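Local coordinates for L-Ala-D/L-Glu Epimerase (Escherichia coli, PDB 1JPD), which belongs to the enolase superfamily, whose members join an N-terminal capping domain to a C-terminal domain of TIM-barrel type, at residues Gln126-Gly131 / Ser141-Ala146; Gln135-Ala140 / Arg168-Asp173; Ser235-Leu240 / Leu261-Glu266; Ile249-Thr254 / Leu290-Gln295. All coordinates share one frame; numbering follows the deposited sequence.

Interaction 1: residues Gln126-Gly131 / Ser141-Ala146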
loop_
_atom_site.group_PDB
_atom_site.type_symbol
_atom_site.label_atom_id
_atom_site.label_comp_id
_atom_site.label_asym_id
_atom_site.label_seq_id
_atom_site.Cartn_x
_atom_site.Cartn_y
_atom_site.Cartn_z
ATOM N N GLN A 126 9.784 5.425 6.444
ATOM C CA GLN A 126 9.421 6.100 7.673
ATOM C C GLN A 126 8.892 7.459 7.276
ATOM O O GLN A 126 9.508 8.165 6.474
ATOM C CB GLN A 126 10.628 6.267 8.583
ATOM C CG GLN A 126 10.839 5.084 9.477
ATOM C CD GLN A 126 9.720 4.903 10.495
ATOM O OE1 GLN A 126 9.421 3.781 10.893
ATOM N NE2 GLN A 126 9.116 6.006 10.933
ATOM N N THR A 127 7.747 7.829 7.829
ATOM C CA THR A 127 7.158 9.102 7.494
ATOM C C THR A 127 7.787 10.270 8.235
ATOM O O THR A 127 8.024 10.204 9.436
ATOM C CB THR A 127 5.641 9.119 7.785
ATOM O OG1 THR A 127 4.977 8.193 6.922
ATOM C CG2 THR A 127 5.067 10.518 7.560
ATOM N N VAL A 128 8.076 11.329 7.487
ATOM C CA VAL A 128 8.590 12.563 8.040
ATOM C C VAL A 128 7.407 13.467 7.731
ATOM O O VAL A 128 7.183 13.850 6.582
ATOM C CB VAL A 128 9.825 13.084 7.290
ATOM C CG1 VAL A 128 10.217 14.444 7.843
ATOM C CG2 VAL A 128 10.980 12.105 7.434
ATOM N N VAL A 129 6.628 13.778 8.755
ATOM C CA VAL A 129 5.442 14.597 8.575
ATOM C C VAL A 129 5.738 16.071 8.312
ATOM O O VAL A 129 6.808 16.576 8.643
ATOM C CB VAL A 129 4.520 14.468 9.802
ATOM C CG1 VAL A 129 4.192 12.993 10.050
ATOM C CG2 VAL A 129 5.196 15.074 11.018
ATOM N N ILE A 130 4.774 16.754 7.705
ATOM C CA ILE A 130 4.901 18.171 7.398
ATOM C C ILE A 130 5.176 18.998 8.655
ATOM O O ILE A 130 4.669 18.699 9.732
ATOM C CB ILE A 130 3.610 18.701 6.719
ATOM C CG1 ILE A 130 3.433 18.020 5.357
ATOM C CG2 ILE A 130 3.670 20.218 6.567
ATOM C CD1 ILE A 130 2.273 18.568 4.530
ATOM N N GLY A 131 5.985 20.039 8.498
ATOM C CA GLY A 131 6.329 20.926 9.593
ATOM C C GLY A 131 7.305 21.942 9.030
ATOM O O GLY A 131 7.584 21.927 7.826
ATOM N N SER A 141 16.571 13.475 10.874
ATOM C CA SER A 141 17.831 13.087 11.496
ATOM C C SER A 141 17.627 12.027 12.590
ATOM O O SER A 141 18.358 11.039 12.644
ATOM C CB SER A 141 18.534 14.317 12.077
ATOM O OG SER A 141 19.758 13.944 12.688
ATOM N N THR A 142 16.633 12.233 13.451
ATOM C CA THR A 142 16.336 11.295 14.532
ATOM C C THR A 142 15.912 9.928 14.002
ATOM O O THR A 142 16.324 8.891 14.530
ATOM C CB THR A 142 15.207 11.821 15.432
ATOM O OG1 THR A 142 15.607 13.060 16.030
ATOM C CG2 THR A 142 14.889 10.813 16.522
ATOM N N LEU A 143 15.079 9.930 12.964
ATOM C CA LEU A 143 14.613 8.683 12.371
ATOM C C LEU A 143 15.764 7.986 11.659
ATOM O O LEU A 143 15.808 6.757 11.598
ATOM C CB LEU A 143 13.453 8.950 11.401
ATOM C CG LEU A 143 12.199 9.540 12.064
ATOM C CD1 LEU A 143 11.145 9.870 11.020
ATOM C CD2 LEU A 143 11.646 8.541 13.073
ATOM N N TRP A 144 16.701 8.766 11.120
ATOM C CA TRP A 144 17.859 8.190 10.435
ATOM C C TRP A 144 18.771 7.531 11.466
ATOM O O TRP A 144 19.323 6.457 11.222
ATOM C CB TRP A 144 18.626 9.272 9.658
ATOM C CG TRP A 144 19.998 8.835 9.212
ATOM C CD1 TRP A 144 21.186 9.082 9.848
ATOM C CD2 TRP A 144 20.313 8.023 8.078
ATOM N NE1 TRP A 144 22.214 8.472 9.180
ATOM C CE2 TRP A 144 21.709 7.815 8.089
ATOM C CE3 TRP A 144 19.552 7.453 7.051
ATOM C CZ2 TRP A 144 22.362 7.055 7.112
ATOM C CZ3 TRP A 144 20.202 6.694 6.075
ATOM C CH2 TRP A 144 21.592 6.505 6.115
ATOM N N GLN A 145 18.905 8.179 12.623
ATOM C CA GLN A 145 19.724 7.672 13.723
ATOM C C GLN A 145 19.122 6.379 14.275
ATOM O O GLN A 145 19.849 5.456 14.631
ATOM C CB GLN A 145 19.796 8.697 14.862
ATOM C CG GLN A 145 20.326 10.067 14.471
ATOM C CD GLN A 145 21.836 10.137 14.443
ATOM O OE1 GLN A 145 22.499 9.392 13.716
ATOM N NE2 GLN A 145 22.394 11.044 15.238
ATOM N N ALA A 146 17.791 6.325 14.343
ATOM C CA ALA A 146 17.083 5.158 14.866
ATOM C C ALA A 146 17.079 3.953 13.921
ATOM O O ALA A 146 16.582 2.882 14.281
ATOM C CB ALA A 146 15.652 5.544 15.246
#

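Interaction 2: residues Gln135-Ala140 / Arg168-Asp173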
loop_
_atom_site.group_PDB
_atom_site.type_symbol
_atom_site.label_atom_id
_atom_site.label_comp_id
_atom_site.label_asym_id
_atom_site.label_seq_id
_atom_site.Cartn_x
_atom_site.Cartn_y
_atom_site.Cartn_z
ATOM N N GLN A 135 11.936 21.638 11.847
ATOM C CA GLN A 135 11.266 20.478 12.438
ATOM C C GLN A 135 11.389 19.238 11.561
ATOM O O GLN A 135 11.674 18.151 12.058
ATOM C CB GLN A 135 9.788 20.774 12.693
ATOM C CG GLN A 135 9.552 21.991 13.563
ATOM C CD GLN A 135 8.082 22.331 13.684
ATOM O OE1 GLN A 135 7.345 22.293 12.697
ATOM N NE2 GLN A 135 7.648 22.676 14.895
ATOM N N MET A 136 11.184 19.391 10.256
ATOM C CA MET A 136 11.289 18.236 9.371
ATOM C C MET A 136 12.709 17.704 9.303
ATOM O O MET A 136 12.924 16.500 9.147
ATOM C CB MET A 136 10.789 18.584 7.971
ATOM C CG MET A 136 9.335 19.018 7.967
ATOM S SD MET A 136 8.683 19.229 6.317
ATOM C CE MET A 136 8.491 17.480 5.856
ATOM N N ALA A 137 13.684 18.594 9.434
ATOM C CA ALA A 137 15.073 18.172 9.390
ATOM C C ALA A 137 15.437 17.386 10.654
ATOM O O ALA A 137 16.058 16.322 10.567
ATOM C CB ALA A 137 15.986 19.386 9.224
ATOM N N ASN A 138 15.044 17.897 11.822
ATOM C CA ASN A 138 15.337 17.212 13.083
ATOM C C ASN A 138 14.705 15.831 13.100
ATOM O O ASN A 138 15.329 14.851 13.521
ATOM C CB ASN A 138 14.824 17.999 14.290
ATOM C CG ASN A 138 15.659 19.223 14.582
ATOM O OD1 ASN A 138 16.895 19.176 14.533
ATOM N ND2 ASN A 138 14.992 20.328 14.902
ATOM N N SER A 139 13.458 15.759 12.646
ATOM C CA SER A 139 12.748 14.494 12.604
ATOM C C SER A 139 13.472 13.505 11.705
ATOM O O SER A 139 13.682 12.355 12.089
ATOM C CB SER A 139 11.323 14.701 12.096
ATOM O OG SER A 139 10.667 13.453 11.944
ATOM N N ALA A 140 13.856 13.955 10.512
ATOM C CA ALA A 140 14.564 13.101 9.565
ATOM C C ALA A 140 15.868 12.593 10.173
ATOM O O ALA A 140 16.231 11.421 10.017
ATOM C CB ALA A 140 14.851 13.864 8.289
ATOM N N ARG A 168 17.539 17.120 3.362
ATOM C CA ARG A 168 18.679 16.475 2.713
ATOM C C ARG A 168 20.001 16.838 3.394
ATOM O O ARG A 168 20.886 15.993 3.522
ATOM C CB ARG A 168 18.756 16.850 1.228
ATOM C CG ARG A 168 20.056 16.394 0.562
ATOM C CD ARG A 168 20.284 14.904 0.786
ATOM N NE ARG A 168 19.553 14.078 -0.172
ATOM C CZ ARG A 168 19.252 12.798 0.024
ATOM N NH1 ARG A 168 19.611 12.193 1.149
ATOM N NH2 ARG A 168 18.616 12.119 -0.917
ATOM N N THR A 169 20.138 18.088 3.822
ATOM C CA THR A 169 21.357 18.530 4.494
ATOM C C THR A 169 21.538 17.755 5.802
ATOM O O THR A 169 22.666 17.473 6.216
ATOM C CB THR A 169 21.315 20.051 4.832
ATOM O OG1 THR A 169 21.157 20.817 3.629
ATOM C CG2 THR A 169 22.598 20.480 5.537
ATOM N N ALA A 170 20.419 17.417 6.443
ATOM C CA ALA A 170 20.427 16.687 7.710
ATOM C C ALA A 170 20.744 15.207 7.541
ATOM O O ALA A 170 21.508 14.641 8.326
ATOM C CB ALA A 170 19.087 16.853 8.416
ATOM N N VAL A 171 20.145 14.576 6.535
ATOM C CA VAL A 171 20.385 13.163 6.286
ATOM C C VAL A 171 20.904 13.005 4.864
ATOM O O VAL A 171 20.223 12.472 3.989
ATOM C CB VAL A 171 19.094 12.326 6.497
ATOM C CG1 VAL A 171 18.652 12.427 7.959
ATOM C CG2 VAL A 171 17.985 12.825 5.589
ATOM N N PRO A 172 22.145 13.459 4.624
ATOM C CA PRO A 172 22.767 13.378 3.302
ATOM C C PRO A 172 22.859 11.965 2.746
ATOM O O PRO A 172 22.946 11.782 1.536
ATOM C CB PRO A 172 24.138 14.011 3.532
ATOM C CG PRO A 172 24.442 13.599 4.929
ATOM C CD PRO A 172 23.135 13.883 5.631
ATOM N N ASP A 173 22.826 10.964 3.620
ATOM C CA ASP A 173 22.924 9.581 3.162
ATOM C C ASP A 173 21.602 8.841 3.092
ATOM O O ASP A 173 21.538 7.739 2.552
ATOM C CB ASP A 173 23.878 8.787 4.054
ATOM C CG ASP A 173 25.294 9.300 3.984
ATOM O OD1 ASP A 173 25.770 9.560 2.857
ATOM O OD2 ASP A 173 25.932 9.436 5.052
#

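Interaction 3: residues Ser235-Leu240 / Leu261-Glu266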
loop_
_atom_site.group_PDB
_atom_site.type_symbol
_atom_site.label_atom_id
_atom_site.label_comp_id
_atom_site.label_asym_id
_atom_site.label_seq_id
_atom_site.Cartn_x
_atom_site.Cartn_y
_atom_site.Cartn_z
ATOM N N SER A 235 -6.008 -2.206 -15.441
ATOM C CA SER A 235 -6.874 -1.399 -16.284
ATOM C C SER A 235 -6.411 0.057 -16.465
ATOM O O SER A 235 -6.693 0.671 -17.497
ATOM C CB SER A 235 -8.292 -1.441 -15.700
ATOM O OG SER A 235 -9.196 -0.615 -16.409
ATOM N N ASN A 236 -5.707 0.611 -15.479
ATOM C CA ASN A 236 -5.238 1.994 -15.581
ATOM C C ASN A 236 -3.866 2.101 -16.265
ATOM O O ASN A 236 -3.447 3.191 -16.670
ATOM C CB ASN A 236 -5.151 2.653 -14.188
ATOM C CG ASN A 236 -6.398 2.414 -13.330
ATOM O OD1 ASN A 236 -6.465 1.447 -12.572
ATOM N ND2 ASN A 236 -7.387 3.295 -13.450
ATOM N N LEU A 237 -3.170 0.976 -16.407
ATOM C CA LEU A 237 -1.838 0.987 -17.013
ATOM C C LEU A 237 -1.704 1.772 -18.316
ATOM O O LEU A 237 -0.681 2.409 -18.557
ATOM C CB LEU A 237 -1.334 -0.443 -17.214
ATOM C CG LEU A 237 -0.909 -1.099 -15.901
ATOM C CD1 LEU A 237 -0.456 -2.531 -16.131
ATOM C CD2 LEU A 237 0.206 -0.276 -15.291
ATOM N N LYS A 238 -2.729 1.733 -19.156
ATOM C CA LYS A 238 -2.684 2.457 -20.416
ATOM C C LYS A 238 -2.615 3.955 -20.148
ATOM O O LYS A 238 -1.742 4.652 -20.666
ATOM C CB LYS A 238 -3.931 2.160 -21.239
ATOM C CG LYS A 238 -4.105 3.090 -22.424
ATOM C CD LYS A 238 -5.557 3.144 -22.835
ATOM C CE LYS A 238 -5.766 4.076 -24.001
ATOM N NZ LYS A 238 -7.206 4.163 -24.309
ATOM N N ALA A 239 -3.552 4.438 -19.338
ATOM C CA ALA A 239 -3.622 5.851 -18.992
ATOM C C ALA A 239 -2.327 6.322 -18.345
ATOM O O ALA A 239 -1.830 7.406 -18.652
ATOM C CB ALA A 239 -4.796 6.101 -18.048
ATOM N N LEU A 240 -1.780 5.503 -17.453
ATOM C CA LEU A 240 -0.552 5.860 -16.756
ATOM C C LEU A 240 0.688 5.972 -17.653
ATOM O O LEU A 240 1.574 6.782 -17.386
ATOM C CB LEU A 240 -0.281 4.857 -15.628
ATOM C CG LEU A 240 -1.349 4.699 -14.536
ATOM C CD1 LEU A 240 -0.839 3.724 -13.484
ATOM C CD2 LEU A 240 -1.671 6.046 -13.902
ATOM N N LEU A 261 -0.608 -9.269 -7.835
ATOM C CA LEU A 261 0.423 -10.069 -8.497
ATOM C C LEU A 261 0.399 -9.882 -10.012
ATOM O O LEU A 261 1.439 -9.667 -10.639
ATOM C CB LEU A 261 0.249 -11.559 -8.159
ATOM C CG LEU A 261 0.621 -11.975 -6.725
ATOM C CD1 LEU A 261 0.119 -13.373 -6.424
ATOM C CD2 LEU A 261 2.128 -11.888 -6.551
ATOM N N ALA A 262 -0.786 -9.964 -10.602
ATOM C CA ALA A 262 -0.919 -9.796 -12.041
ATOM C C ALA A 262 -0.552 -8.371 -12.447
ATOM O O ALA A 262 -0.088 -8.133 -13.563
ATOM C CB ALA A 262 -2.344 -10.110 -12.473
ATOM N N LEU A 263 -0.767 -7.424 -11.536
ATOM C CA LEU A 263 -0.456 -6.031 -11.809
ATOM C C LEU A 263 1.048 -5.851 -11.808
ATOM O O LEU A 263 1.588 -5.158 -12.663
ATOM C CB LEU A 263 -1.105 -5.113 -10.763
ATOM C CG LEU A 263 -0.769 -3.616 -10.797
ATOM C CD1 LEU A 263 -0.922 -3.066 -12.197
ATOM C CD2 LEU A 263 -1.675 -2.875 -9.834
ATOM N N ALA A 264 1.721 -6.485 -10.853
ATOM C CA ALA A 264 3.177 -6.402 -10.748
ATOM C C ALA A 264 3.805 -6.914 -12.040
ATOM O O ALA A 264 4.619 -6.231 -12.664
ATOM C CB ALA A 264 3.666 -7.230 -9.561
ATOM N N THR A 265 3.409 -8.120 -12.437
ATOM C CA THR A 265 3.908 -8.739 -13.659
ATOM C C THR A 265 3.614 -7.848 -14.856
ATOM O O THR A 265 4.506 -7.482 -15.619
ATOM C CB THR A 265 3.224 -10.100 -13.920
ATOM O OG1 THR A 265 3.457 -10.975 -12.813
ATOM C CG2 THR A 265 3.771 -10.738 -15.196
ATOM N N GLU A 266 2.344 -7.506 -15.011
ATOM C CA GLU A 266 1.905 -6.682 -16.122
ATOM C C GLU A 266 2.549 -5.302 -16.165
ATOM O O GLU A 266 2.890 -4.808 -17.241
ATOM C CB GLU A 266 0.386 -6.544 -16.082
ATOM C CG GLU A 266 -0.205 -5.950 -17.334
ATOM C CD GLU A 266 0.359 -6.589 -18.578
ATOM O OE1 GLU A 266 0.757 -7.775 -18.512
ATOM O OE2 GLU A 266 0.397 -5.910 -19.623
#

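Interaction 4: residues Ile249-Thr254 / Leu290-Gln295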
loop_
_atom_site.group_PDB
_atom_site.type_symbol
_atom_site.label_atom_id
_atom_site.label_comp_id
_atom_site.label_asym_id
_atom_site.label_seq_id
_atom_site.Cartn_x
_atom_site.Cartn_y
_atom_site.Cartn_z
ATOM N N ILE A 249 1.401 -0.123 -5.696
ATOM C CA ILE A 249 0.426 -1.207 -5.564
ATOM C C ILE A 249 -0.086 -1.363 -4.133
ATOM O O ILE A 249 0.701 -1.462 -3.192
ATOM C CB ILE A 249 1.039 -2.570 -5.990
ATOM C CG1 ILE A 249 1.470 -2.515 -7.456
ATOM C CG2 ILE A 249 0.024 -3.693 -5.772
ATOM C CD1 ILE A 249 2.287 -3.722 -7.900
ATOM N N LYS A 250 -1.409 -1.380 -3.981
ATOM C CA LYS A 250 -2.054 -1.566 -2.679
ATOM C C LYS A 250 -3.182 -2.559 -2.869
ATOM O O LYS A 250 -4.015 -2.397 -3.770
ATOM C CB LYS A 250 -2.621 -0.257 -2.147
ATOM C CG LYS A 250 -1.568 0.720 -1.712
ATOM C CD LYS A 250 -2.190 1.942 -1.074
ATOM C CE LYS A 250 -1.120 2.934 -0.707
ATOM N NZ LYS A 250 -1.672 4.113 -0.006
ATOM N N LEU A 251 -3.213 -3.585 -2.024
ATOM C CA LEU A 251 -4.237 -4.621 -2.137
ATOM C C LEU A 251 -5.678 -4.112 -2.070
ATOM O O LEU A 251 -6.551 -4.660 -2.738
ATOM C CB LEU A 251 -4.018 -5.705 -1.078
ATOM C CG LEU A 251 -2.649 -6.385 -1.109
ATOM C CD1 LEU A 251 -2.727 -7.659 -0.283
ATOM C CD2 LEU A 251 -2.237 -6.698 -2.535
ATOM N N ASP A 252 -5.932 -3.073 -1.279
ATOM C CA ASP A 252 -7.279 -2.518 -1.190
ATOM C C ASP A 252 -7.705 -1.886 -2.520
ATOM O O ASP A 252 -8.894 -1.826 -2.826
ATOM C CB ASP A 252 -7.371 -1.463 -0.077
ATOM C CG ASP A 252 -7.264 -2.062 1.320
ATOM O OD1 ASP A 252 -8.076 -2.951 1.655
ATOM O OD2 ASP A 252 -6.373 -1.636 2.089
ATOM N N LYS A 253 -6.741 -1.410 -3.307
ATOM C CA LYS A 253 -7.056 -0.801 -4.597
ATOM C C LYS A 253 -7.110 -1.855 -5.713
ATOM O O LYS A 253 -7.933 -1.752 -6.620
ATOM C CB LYS A 253 -6.028 0.284 -4.959
ATOM C CG LYS A 253 -5.982 1.482 -4.012
ATOM C CD LYS A 253 -4.976 2.542 -4.487
ATOM C CE LYS A 253 -3.552 1.978 -4.528
ATOM N NZ LYS A 253 -2.539 2.950 -5.069
ATOM N N THR A 254 -6.234 -2.857 -5.655
ATOM C CA THR A 254 -6.218 -3.913 -6.677
ATOM C C THR A 254 -7.326 -4.917 -6.391
ATOM O O THR A 254 -7.695 -5.714 -7.250
ATOM C CB THR A 254 -4.895 -4.721 -6.687
ATOM O OG1 THR A 254 -4.722 -5.356 -5.412
ATOM C CG2 THR A 254 -3.702 -3.826 -6.988
ATOM N N LEU A 290 3.069 -9.241 1.664
ATOM C CA LEU A 290 4.473 -9.645 1.597
ATOM C C LEU A 290 4.959 -10.348 0.327
ATOM O O LEU A 290 6.032 -10.031 -0.183
ATOM C CB LEU A 290 4.823 -10.482 2.823
ATOM C CG LEU A 290 4.766 -9.629 4.090
ATOM C CD1 LEU A 290 4.943 -10.510 5.322
ATOM C CD2 LEU A 290 5.839 -8.544 4.024
ATOM N N PRO A 291 4.179 -11.295 -0.208
ATOM C CA PRO A 291 4.607 -11.994 -1.424
ATOM C C PRO A 291 5.132 -11.076 -2.531
ATOM O O PRO A 291 5.908 -11.511 -3.380
ATOM C CB PRO A 291 3.346 -12.743 -1.845
ATOM C CG PRO A 291 2.726 -13.083 -0.536
ATOM C CD PRO A 291 2.864 -11.787 0.239
ATOM N N LEU A 292 4.712 -9.815 -2.520
ATOM C CA LEU A 292 5.143 -8.851 -3.535
ATOM C C LEU A 292 6.490 -8.180 -3.241
ATOM O O LEU A 292 7.144 -7.675 -4.150
ATOM C CB LEU A 292 4.077 -7.759 -3.709
ATOM C CG LEU A 292 2.717 -8.164 -4.282
ATOM C CD1 LEU A 292 1.710 -7.058 -4.065
ATOM C CD2 LEU A 292 2.859 -8.468 -5.759
ATOM N N VAL A 293 6.901 -8.181 -1.978
ATOM C CA VAL A 293 8.143 -7.531 -1.570
ATOM C C VAL A 293 9.371 -7.733 -2.461
ATOM O O VAL A 293 10.047 -6.765 -2.810
ATOM C CB VAL A 293 8.516 -7.912 -0.120
ATOM C CG1 VAL A 293 9.852 -7.285 0.249
ATOM C CG2 VAL A 293 7.435 -7.426 0.841
ATOM N N PRO A 294 9.684 -8.984 -2.840
ATOM C CA PRO A 294 10.859 -9.184 -3.693
ATOM C C PRO A 294 10.764 -8.539 -5.076
ATOM O O PRO A 294 11.755 -8.490 -5.803
ATOM C CB PRO A 294 10.980 -10.706 -3.760
ATOM C CG PRO A 294 9.572 -11.156 -3.632
ATOM C CD PRO A 294 9.042 -10.270 -2.527
ATOM N N GLN A 295 9.589 -8.032 -5.440
ATOM C CA GLN A 295 9.422 -7.397 -6.748
ATOM C C GLN A 295 9.436 -5.874 -6.743
ATOM O O GLN A 295 9.475 -5.256 -7.809
ATOM C CB GLN A 295 8.111 -7.825 -7.403
ATOM C CG GLN A 295 8.051 -9.259 -7.830
ATOM C CD GLN A 295 6.883 -9.519 -8.749
ATOM O OE1 GLN A 295 6.770 -8.909 -9.814
ATOM N NE2 GLN A 295 6.005 -10.431 -8.345
#

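Interaction 1: residues Gln126-Gly131 / Ser141-Ala146
Leu-143 makes every cross-segment contact here, and its two methyls divide the strand between them. CD1 lies 3.5 Å from the backbone O of Thr-127 and 4.2 Å from CG2 of Val-128, so it rests against both a carbonyl and an apolar branch. CD2 approaches NE2 of Gln-126, two residues before Val-128, at 4.2 Å, a van der Waals contact between that methyl and the amide nitrogen. The Leu-143 and Gln-126 side chains run across each other at about a right angle, and both start from CB atoms directed at the opposite segment. In Leu-143 the CG stands anti to the carbonyl carbon (chi1 -63°), which extends the fork away from the helix and onto the strand. Helix 133-145 and strand 121-128 are the first two elements of a beta-alpha-beta crossover completed by strand 150-154, within the barrel-type domain. Their local axes approach to 9.7 Å and run nearly antiparallel, at 164°, as expected where a helix returns over the strand that precedes it. Strand 150-154 supplies the second shell: backbone hydrogen bonds tie Gln-126 to Leu-150 and Lys-152, and Val-128 to Lys-152 and Lys-154, while Leu-151 packs on both Leu-143 and Gln-126. The Gln-126 chain bends at chi2 (-66°), and its amide is held from the oxygen end, where OE1 accepts a hydrogen bond from the backbone N of Gly-320.

Interaction 2: residues Gln135-Ala140 / Arg168-Asp173
Ala-170 and Ala-137 meet methyl to methyl, CB to CB at 4.1 Å, the methyl of Ala-170 being directed at helix 133-145. The Ala-170 CB also rests against the backbone O of Ala-137, at 3.8 Å. One turn further along helix 133-145, Val-171 and Ala-140 are aimed at each other, and the CB of Ala-140 lies 4.1 Å from CG1 of Val-171. That same CG1 reaches the backbone O of Ala-140 as well. It does so because CG1 stands anti to the carbonyl carbon of Val-171 (chi1 -63°), on the side facing helix 133-145. With alanines at three of the four positions, the backbones come close: the CA atoms of Ala-137 and Ala-170 are 5.8 Å apart. Val-171 is also where helical backbone geometry is first lost after helix 160-170. NH1 of Arg-168 donates to the carbonyl O of Val-171 at 2.9 Å, lying in the carbonyl plane, with the oxygen near the guanidinium plane and the N-H...O angle, 132°, well short of straight. NH1 also bonds to the O of Ala-174 and NE to the O of Leu-199, so one guanidinium joins three backbone carbonyls. From strand 150-154, Leu-151 touches both Ala-140 and Val-171, giving the layering of adjacent outer helices over a parallel strand that characterises a TIM-type barrel.

Interaction 3: residues Ser235-Leu240 / Leu261-Glu266
Leu-237, in the short helix 237-240, packs onto helix 257-269 in the outer helical layer of the barrel-type domain. Walking toward it, Ser-235 first ties back by its backbone N to OG1 of Thr-233. Asn-236 then folds its side chain onto the preceding turn, where OD1 accepts from the backbone N of both His-232 and Thr-233; its own carbonyl O accepts from the backbone N of Leu-240 at 3.0 Å. Leu-237 follows with its CB aimed across the gap and carries the first segment's side of the contact. Its CD1 touches two partners, 4.0 Å from CD1 of Leu-263 and 3.6 Å from CG of Glu-266, and it meets both side chains at a slant. In Leu-263 the CG lies anti to the backbone N (chi1 174°), which swings CD1 over to Leu-237 although the chain starts off to one side. Glu-266 contributes its aliphatic part: the chain bends at chi2 (47°), CB lies 4.1 Å from CD1 of Leu-237, and carboxylate OE2 accepts a hydrogen bond from NE2 of Gln-270.

Interaction 4: residues Ile249-Thr254 / Leu290-Gln295
A chi1 of -66° sets CG of Leu-292 anti to its carbonyl carbon, while a chi1 of -61° in Ile-249 leaves the CG2 branch anti to the backbone N; together these bring CD1 of Leu-292 to 4.1 Å from CG2 of Ile-249. The two side chains pass at about a right angle, a branch methyl against a chain-end methyl. The same CD1 of Leu-292 also lies 4.2 Å from CD2 of Leu-251. All three residues are buried and the contact is wholly apolar. Between Ile-249 and Leu-251 the backbone turns at Lys-250, the N-cap residue, whose carbonyl O accepts from the backbone N of Lys-253 and of Thr-254, both at 2.9 Å. Opposite, the O of Leu-292 accepts from the backbone N of Gln-295 at 2.8 Å. Within the barrel-type domain, Ile-249, at the C-terminal end of parallel strand 246-249, and the helix that follows it thus pack against the 3-10 segment 290-295. Strand 246-249 pairs through Ile-249 with Met-275 and Gly-277, and Leu-276 of strand 273-276 touches Leu-292. Leu-251 also packs on Ala-260 of helix 257-269 and, in helix 89-104, on Asn-92 and Cys-96.

Overall arrangement
The four contacts form two pairs on the barrel-type domain. Interactions 1 and 2 have centres 7 Å apart and share helix 133-145, which turns Leu-143 to its own preceding strand and Ala-137 and Ala-140 to the next helix; CB of Trp-144 meets CG1 of Val-171 at 3.6 Å where they join. Interactions 3 and 4, with centres 12 Å apart, are linked through helix 257-269: CD2 of Leu-263 lies 3.6 Å from CG2 of Thr-254, and CD2 of Leu-261 lies 3.6 Å from CD2 of Leu-292. The pairs stay apart, with about 10 Å between nearest atoms of interactions 1 and 4, and interactions 1 and 3 fall on opposite sides of the chain's centre.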